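Local coordinates for Co-chaperone protein HscB, mitochondrial precursor (Homo sapiens, PDB 3BVO) that acts as a mitochondrial J-type co-chaperone that works with HSPA9 and ISCU in iron-sulfur cluster assembly, and carries a tetracysteine metal-binding domain, at the zinc ion site. Coordinates in Å, arbitrary orientation; residue numbers count along the deposited sequence, not the author numbering.

The zinc ion site. Residues 13, 15-16, 18, 30, 32-33, 35, 37. With ZN (zinc ion), chain B.
The Gln37 carboxamide turns its O/N edge obliquely towards the zinc cluster, with Cys13 SG off that edge, 3.8 Å from NE2, and one face over the Cys30 CB methylene. At the nitrogen end, NE2 donates to the Ala35 carbonyl O at 2.8 Å; this acceptor lies close to the amide plane, although NE2 sits well above the plane of the Ala35 carbonyl. Glutamine is long enough to bring an amide beside the thiolates, and this bond limits its rotation. Across the site, the Asn15 amide presents ND2 towards Cys33 SG, 3.9 Å away. The third amide, that of Gln32, extends past the metal with OE1 3.6 Å from Gly18 CA, where the lack of a side chain lets the two segments pass closely.

Between them sits a structural-type zinc held by two CxxC motifs, Cys13-Cys16 and Cys30-Cys33, whose SG atoms each bind ZN at 2.3 Å. Cysteine suits this place because its soft thiolate binds zinc strongly. The tetrahedron is uneven, from 92° between Cys33 and Cys16 to 122° between Cys13 and Cys16. The first cysteine of each motif reaches ZN with SG anti to its backbone N, whereas Cys16 places SG anti to the carbonyl carbon.

Cys13 SG also accepts backbone hydrogen bonds from Asn15 N, at 3.1 Å, and Cys16 N, at 3.2 Å and nearly straight. These N-H groups probably help to offset the negative charge of the four-sulfur shell. All the residues here are in loop, so the zinc probably does much of the work of holding the two motif segments together. Cys33 differs from its partners: SG sits in the crowded position between its backbone N and carbonyl carbon, chi1 76°.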
# COMPACT_ATOMS: atom_id res chain seq x y z
N CYS A 13 -9.67 -14.02 -25.43
CA CYS A 13 -8.94 -15.08 -24.74
C CYS A 13 -7.79 -15.62 -25.57
O CYS A 13 -7.93 -15.82 -26.77
CB CYS A 13 -9.89 -16.21 -24.38
SG CYS A 13 -9.02 -17.71 -23.95
N ASN A 15 -6.52 -18.50 -25.58
CA ASN A 15 -6.77 -19.87 -26.02
C ASN A 15 -7.91 -20.00 -27.02
O ASN A 15 -7.72 -20.61 -28.07
CB ASN A 15 -7.02 -20.78 -24.82
CG ASN A 15 -6.43 -22.18 -25.01
OD1 ASN A 15 -5.65 -22.42 -25.94
ND2 ASN A 15 -6.81 -23.11 -24.13
N CYS A 16 -9.08 -19.44 -26.70
CA CYS A 16 -10.27 -19.51 -27.57
C CYS A 16 -10.29 -18.40 -28.59
O CYS A 16 -10.53 -18.64 -29.78
CB CYS A 16 -11.57 -19.33 -26.78
SG CYS A 16 -11.83 -20.29 -25.33
N GLY A 18 -12.28 -16.23 -27.24
CA GLY A 18 -13.54 -15.91 -26.57
C GLY A 18 -13.54 -14.48 -26.08
O GLY A 18 -12.58 -14.04 -25.45
N CYS A 30 -11.26 -18.08 -18.17
CA CYS A 30 -12.10 -18.04 -19.35
C CYS A 30 -13.33 -18.91 -19.15
O CYS A 30 -13.21 -20.10 -18.90
CB CYS A 30 -11.32 -18.55 -20.54
SG CYS A 30 -12.31 -18.78 -22.00
N GLN A 32 -15.13 -20.14 -21.21
CA GLN A 32 -15.33 -21.01 -22.36
C GLN A 32 -14.36 -22.17 -22.38
O GLN A 32 -14.70 -23.24 -22.88
CB GLN A 32 -15.20 -20.23 -23.67
CG GLN A 32 -16.23 -19.12 -23.84
CD GLN A 32 -16.28 -18.57 -25.26
OE1 GLN A 32 -15.48 -18.96 -26.12
NE2 GLN A 32 -17.22 -17.67 -25.51
N CYS A 33 -13.16 -21.96 -21.84
CA CYS A 33 -12.08 -22.96 -21.89
C CYS A 33 -11.31 -23.18 -20.57
O CYS A 33 -10.41 -24.03 -20.49
CB CYS A 33 -11.11 -22.64 -23.04
SG CYS A 33 -9.99 -21.27 -22.72
N ALA A 35 -9.08 -21.56 -19.08
CA ALA A 35 -7.70 -21.07 -19.08
C ALA A 35 -7.51 -19.80 -18.24
O ALA A 35 -8.41 -18.94 -18.18
CB ALA A 35 -7.23 -20.83 -20.49
N GLN A 37 -6.38 -16.23 -17.48
CA GLN A 37 -6.23 -15.11 -18.40
C GLN A 37 -5.10 -14.18 -17.99
O GLN A 37 -4.65 -14.19 -16.85
CB GLN A 37 -7.54 -14.33 -18.50
CG GLN A 37 -8.74 -15.18 -18.83
CD GLN A 37 -8.62 -15.78 -20.21
OE1 GLN A 37 -8.79 -15.09 -21.21
NE2 GLN A 37 -8.34 -17.08 -20.28
ZN ZN B . -10.71 -19.25 -23.59